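Local coordinates for protein tryptophanyl-tRNA synthetase (Cryptosporidium parvum Iowa II, PDB 3HV0) that probably catalyses the ATP-dependent attachment of L-tryptophan to tRNA(Trp), the construct holding the class I catalytic domain with tryptophan bound, at residues 115-120 with 195-200; 76-81 with 220-225. All coordinates share one frame; numbering follows the deposited sequence.

Following the chain, strand 76-81 comes first, and one neighbour of it in the sheet, strand 110-114, runs straight into Thr115 and helix 116-122. Contact 1 then closes a loop of 74 intervening residues, mostly helical, by bringing helix 192-202 back against 115-120. Contact 2 closes a wider one, returning strand 222-227 to strand 76-81 with 138 residues between its segments, so the loop of contact 1 lies wholly within that of contact 2. Their centres are about 18 Å apart, yet they meet where Thr115 N lies 3.0 Å from Arg81 O, a probable hydrogen bond. Both touch the bound tryptophan: contact 1 at its amino end, contact 2 along its indole.

Contact 1. Residues 115-120 with 195-200; sequences TDDEKF and FAFPAV. With TRP (tryptophan), chain C.
The amino-group end of the tryptophan pocket is built here, where the Phe197 ring of helix 192-202 packs against Glu118 at the start of helix 116-122. The short helical segments run nearly antiparallel, at 158°, with axes 10.3 Å apart, and side chains bridge the gap. Glu118 CB sits over the centre of the Phe197 ring, 3.6 Å from its centroid, a CH-pi contact. With CG anti to the backbone N (chi1 171°) and the chain extended beyond it, the carboxylate continues past the ring, its plane 21° from the ring's. Thr115 CG2 comes to the ring edge, 3.9 Å from Phe197 CZ, and touches the ligand. Asp117 OD2 and Val200 CG1 meet tip to tip, while the Asp117 carboxylate is held by Asn157 and by Tyr165 of the second subunit.

Glu118 OE1 accepts from two donors: the ligand amino N, modelled at 2.5 Å, so short that its exact length is doubtful, and Thr115 OG1 at 2.6 Å, which approaches on the anti side. No hydrogen bond joins the segments; the Phe197 ring packs on Glu118 CB and Thr115 CG2, alongside a carboxylate that the threonine hydroxyl probably helps to orient toward the substrate's amino group.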
# COMPACT_ATOMS: atom_id res chain seq x y z
N THR A 115 9.50 3.34 -9.44
CA THR A 115 9.28 3.04 -8.04
C THR A 115 9.62 4.21 -7.12
O THR A 115 10.49 4.09 -6.26
CB THR A 115 10.06 1.76 -7.59
OG1 THR A 115 11.48 1.99 -7.57
CG2 THR A 115 9.78 0.65 -8.52
N ASP A 116 8.89 5.31 -7.24
CA ASP A 116 9.16 6.47 -6.34
C ASP A 116 8.93 6.15 -4.85
O ASP A 116 9.56 6.76 -4.01
CB ASP A 116 8.42 7.74 -6.75
CG ASP A 116 7.02 7.46 -7.23
OD1 ASP A 116 6.19 6.93 -6.49
OD2 ASP A 116 6.70 7.75 -8.37
N ASP A 117 8.02 5.23 -4.55
CA ASP A 117 7.83 4.71 -3.20
C ASP A 117 9.05 3.97 -2.63
O ASP A 117 9.44 4.24 -1.50
CB ASP A 117 6.58 3.81 -3.14
CG ASP A 117 6.54 2.74 -4.24
OD1 ASP A 117 7.51 2.65 -5.01
OD2 ASP A 117 5.54 2.00 -4.33
N GLU A 118 9.65 3.08 -3.42
CA GLU A 118 10.78 2.25 -2.97
C GLU A 118 11.96 3.07 -2.47
O GLU A 118 12.53 2.78 -1.43
CB GLU A 118 11.23 1.32 -4.12
CG GLU A 118 12.54 0.54 -3.88
CD GLU A 118 13.05 -0.22 -5.13
OE1 GLU A 118 12.55 0.04 -6.28
OE2 GLU A 118 13.96 -1.09 -4.97
N LYS A 119 12.34 4.08 -3.24
CA LYS A 119 13.62 4.78 -3.06
C LYS A 119 13.50 5.81 -1.98
O LYS A 119 14.44 6.06 -1.24
CB LYS A 119 14.07 5.43 -4.38
CG LYS A 119 14.31 4.41 -5.52
CD LYS A 119 15.39 3.40 -5.06
CE LYS A 119 15.80 2.43 -6.15
NZ LYS A 119 17.02 1.66 -5.74
N PHE A 120 12.31 6.38 -1.84
CA PHE A 120 12.01 7.09 -0.63
C PHE A 120 12.10 6.16 0.59
O PHE A 120 12.54 6.59 1.66
CB PHE A 120 10.63 7.70 -0.71
CG PHE A 120 10.12 8.21 0.61
CD1 PHE A 120 10.64 9.35 1.16
CD2 PHE A 120 9.12 7.55 1.29
CE1 PHE A 120 10.18 9.84 2.37
CE2 PHE A 120 8.65 8.04 2.50
CZ PHE A 120 9.18 9.17 3.05
N PHE A 195 9.73 -4.10 4.33
CA PHE A 195 8.96 -5.34 4.27
C PHE A 195 7.75 -5.25 3.34
O PHE A 195 7.41 -6.25 2.70
CB PHE A 195 8.50 -5.74 5.67
CG PHE A 195 9.61 -6.19 6.55
CD1 PHE A 195 9.94 -7.53 6.61
CD2 PHE A 195 10.35 -5.28 7.29
CE1 PHE A 195 10.98 -7.95 7.41
CE2 PHE A 195 11.38 -5.70 8.09
CZ PHE A 195 11.70 -7.03 8.15
N ALA A 196 7.12 -4.08 3.26
CA ALA A 196 5.87 -3.90 2.48
C ALA A 196 6.05 -3.70 0.96
O ALA A 196 5.07 -3.80 0.23
CB ALA A 196 5.04 -2.75 3.04
N PHE A 197 7.27 -3.39 0.51
CA PHE A 197 7.49 -3.00 -0.88
C PHE A 197 7.59 -4.15 -1.91
O PHE A 197 7.16 -4.01 -3.05
CB PHE A 197 8.72 -2.07 -1.07
CG PHE A 197 9.03 -1.82 -2.53
CD1 PHE A 197 8.17 -1.05 -3.30
CD2 PHE A 197 10.09 -2.48 -3.16
CE1 PHE A 197 8.40 -0.89 -4.66
CE2 PHE A 197 10.32 -2.32 -4.52
CZ PHE A 197 9.47 -1.53 -5.27
N PRO A 198 8.19 -5.29 -1.54
CA PRO A 198 8.30 -6.35 -2.52
C PRO A 198 7.00 -6.70 -3.26
O PRO A 198 7.01 -6.91 -4.50
CB PRO A 198 8.79 -7.51 -1.69
CG PRO A 198 9.61 -6.90 -0.65
CD PRO A 198 8.96 -5.60 -0.32
N ALA A 199 5.88 -6.71 -2.54
CA ALA A 199 4.59 -6.99 -3.19
C ALA A 199 4.26 -5.92 -4.24
O ALA A 199 3.69 -6.23 -5.29
CB ALA A 199 3.48 -7.07 -2.19
N VAL A 200 4.63 -4.68 -3.96
CA VAL A 200 4.42 -3.58 -4.93
C VAL A 200 5.17 -3.82 -6.23
O VAL A 200 4.63 -3.56 -7.30
CB VAL A 200 4.81 -2.21 -4.34
CG1 VAL A 200 4.52 -1.09 -5.33
CG2 VAL A 200 4.05 -1.97 -3.06
N TRP C . 13.42 -1.65 -7.89
CA TRP C . 14.05 -1.65 -9.25
C TRP C . 15.36 -0.88 -9.21
O TRP C . 15.58 -0.06 -8.30
CB TRP C . 13.11 -1.08 -10.32
CG TRP C . 12.12 -2.08 -10.87
CD1 TRP C . 10.78 -2.16 -10.59
CD2 TRP C . 12.39 -3.14 -11.81
NE1 TRP C . 10.21 -3.19 -11.29
CE2 TRP C . 11.17 -3.82 -12.03
CE3 TRP C . 13.53 -3.57 -12.47
CZ2 TRP C . 11.07 -4.91 -12.89
CZ3 TRP C . 13.43 -4.66 -13.33
CH2 TRP C . 12.20 -5.32 -13.52
OXT TRP C . 16.20 -1.08 -10.10

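Contact 2. Residues 76-81 with 220-225; sequences YLYTGR and IHCLVP. With TRP (tryptophan), chain C.
Two adjacent parallel strands of the class I synthetase Rossmann-type core, 76-81 and 222-227, meet here and carry the indole end of the tryptophan pocket. Three backbone hydrogen bonds of 2.8 to 3.0 Å set the register: Tyr76 N to His221 O, Leu223 N to Tyr76 O and Tyr78 N to Leu223 O. They pair Tyr76 with Cys222 and Leu77 with Leu223; the two short segments run parallel, their directions 33° apart.

On the sheet face of Tyr76 and Cys222, the cysteine lies over the tyrosine ring: CB is offset toward the rim, and SG is 4.2 Å from the Tyr76 centroid, 25° off the normal, a sulfur-aromatic contact. Ile220 CG2 closes the edge of this ring, and Pro204 O takes the Tyr76 hydroxyl. Cys222 SG also touches Tyr78 CB, at that ring's edge and near its plane. On the other face, Leu77 and Leu223 point the same way, their CD2 atoms touching. Farther along, Thr79 OG1 donates to Pro225 O at 2.9 Å, extending the pairing through a side chain.

The ligand lies beside these strand ends. Its NE1 donates to Tyr78 OH at 3.1 Å and 163°, while its CZ2 sits over one face of the Tyr78 ring, toward the rim. Gly80 CA comes within 3.4 Å of ligand CD2, and Val224 CG1 and Pro225 O approach CH2. Tyr78 OH also meets the acceptors Gln201 O and Gln113 OE1. Its one proton can go to only one at a time, consistent with the oxygen accepting the indole N-H, a polar feature that phenylalanine lacks.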
# COMPACT_ATOMS: atom_id res chain seq x y z
N TYR A 76 2.92 -10.08 -22.45
CA TYR A 76 3.40 -8.71 -22.20
C TYR A 76 4.73 -8.65 -21.48
O TYR A 76 5.14 -9.61 -20.83
CB TYR A 76 2.36 -7.86 -21.45
CG TYR A 76 2.18 -8.10 -19.96
CD1 TYR A 76 1.39 -9.14 -19.50
CD2 TYR A 76 2.70 -7.21 -19.02
CE1 TYR A 76 1.16 -9.34 -18.15
CE2 TYR A 76 2.48 -7.41 -17.65
CZ TYR A 76 1.69 -8.47 -17.22
OH TYR A 76 1.44 -8.70 -15.86
N LEU A 77 5.40 -7.51 -21.63
CA LEU A 77 6.69 -7.26 -21.00
C LEU A 77 6.48 -6.40 -19.76
O LEU A 77 5.60 -5.59 -19.74
CB LEU A 77 7.65 -6.58 -21.98
CG LEU A 77 7.93 -7.33 -23.29
CD1 LEU A 77 8.29 -6.41 -24.46
CD2 LEU A 77 9.02 -8.37 -23.08
N TYR A 78 7.28 -6.60 -18.73
CA TYR A 78 7.28 -5.73 -17.56
C TYR A 78 8.73 -5.49 -17.13
O TYR A 78 9.48 -6.43 -16.86
CB TYR A 78 6.46 -6.33 -16.43
CG TYR A 78 6.74 -5.83 -15.01
CD1 TYR A 78 6.90 -4.49 -14.73
CD2 TYR A 78 6.79 -6.72 -13.95
CE1 TYR A 78 7.12 -4.05 -13.44
CE2 TYR A 78 7.01 -6.29 -12.65
CZ TYR A 78 7.18 -4.95 -12.40
OH TYR A 78 7.42 -4.54 -11.09
N THR A 79 9.11 -4.23 -17.11
CA THR A 79 10.40 -3.84 -16.58
C THR A 79 10.23 -2.60 -15.72
O THR A 79 9.15 -2.07 -15.65
CB THR A 79 11.41 -3.65 -17.69
OG1 THR A 79 12.70 -3.90 -17.16
CG2 THR A 79 11.36 -2.26 -18.26
N GLY A 80 11.28 -2.17 -15.05
CA GLY A 80 11.16 -1.03 -14.11
C GLY A 80 12.43 -0.26 -13.85
O GLY A 80 13.47 -0.59 -14.39
N ARG A 81 12.30 0.79 -13.03
CA ARG A 81 13.36 1.72 -12.74
C ARG A 81 13.12 2.40 -11.36
O ARG A 81 12.02 2.81 -11.04
CB ARG A 81 13.45 2.72 -13.89
CG ARG A 81 14.02 4.09 -13.59
CD ARG A 81 15.50 4.06 -13.20
NE ARG A 81 15.98 5.40 -12.85
CZ ARG A 81 17.16 5.66 -12.32
NH1 ARG A 81 18.01 4.68 -12.07
NH2 ARG A 81 17.50 6.91 -12.03
N ILE A 220 -2.77 -14.08 -19.26
CA ILE A 220 -1.81 -13.44 -20.15
C ILE A 220 -0.44 -13.52 -19.51
O ILE A 220 -0.22 -12.94 -18.44
CB ILE A 220 -2.17 -11.97 -20.38
CG1 ILE A 220 -3.53 -11.89 -21.08
CG2 ILE A 220 -1.08 -11.24 -21.16
CD1 ILE A 220 -3.52 -11.14 -22.38
N HIS A 221 0.47 -14.24 -20.14
CA HIS A 221 1.79 -14.45 -19.59
C HIS A 221 2.56 -13.15 -19.57
O HIS A 221 2.39 -12.30 -20.43
CB HIS A 221 2.57 -15.50 -20.37
CG HIS A 221 2.15 -16.92 -20.08
ND1 HIS A 221 1.22 -17.60 -20.84
CD2 HIS A 221 2.57 -17.79 -19.13
CE1 HIS A 221 1.07 -18.82 -20.36
NE2 HIS A 221 1.88 -18.96 -19.32
N CYS A 222 3.41 -13.00 -18.56
CA CYS A 222 4.23 -11.82 -18.42
C CYS A 222 5.68 -12.22 -18.53
O CYS A 222 6.07 -13.25 -17.97
CB CYS A 222 3.99 -11.17 -17.07
SG CYS A 222 5.27 -9.95 -16.65
N LEU A 223 6.48 -11.43 -19.24
CA LEU A 223 7.92 -11.64 -19.32
C LEU A 223 8.61 -10.44 -18.75
O LEU A 223 8.32 -9.32 -19.15
CB LEU A 223 8.41 -11.82 -20.76
CG LEU A 223 9.93 -11.96 -20.91
CD1 LEU A 223 10.45 -13.13 -20.12
CD2 LEU A 223 10.36 -12.14 -22.35
N VAL A 224 9.56 -10.68 -17.85
CA VAL A 224 10.19 -9.63 -17.05
C VAL A 224 11.70 -9.61 -17.27
O VAL A 224 12.42 -10.45 -16.71
CB VAL A 224 9.92 -9.87 -15.59
CG1 VAL A 224 10.49 -8.69 -14.69
CG2 VAL A 224 8.42 -10.11 -15.38
N PRO A 225 12.18 -8.67 -18.11
CA PRO A 225 13.61 -8.33 -18.23
C PRO A 225 14.13 -7.60 -17.01
O PRO A 225 13.53 -6.63 -16.58
CB PRO A 225 13.64 -7.40 -19.44
CG PRO A 225 12.47 -7.79 -20.25
CD PRO A 225 11.41 -8.14 -19.25
N TRP C . 13.42 -1.65 -7.89
CA TRP C . 14.05 -1.65 -9.25
C TRP C . 15.36 -0.88 -9.21
O TRP C . 15.58 -0.06 -8.30
CB TRP C . 13.11 -1.08 -10.32
CG TRP C . 12.12 -2.08 -10.87
CD1 TRP C . 10.78 -2.16 -10.59
CD2 TRP C . 12.39 -3.14 -11.81
NE1 TRP C . 10.21 -3.19 -11.29
CE2 TRP C . 11.17 -3.82 -12.03
CE3 TRP C . 13.53 -3.57 -12.47
CZ2 TRP C . 11.07 -4.91 -12.89
CZ3 TRP C . 13.43 -4.66 -13.33
CH2 TRP C . 12.20 -5.32 -13.52
OXT TRP C . 16.20 -1.08 -10.10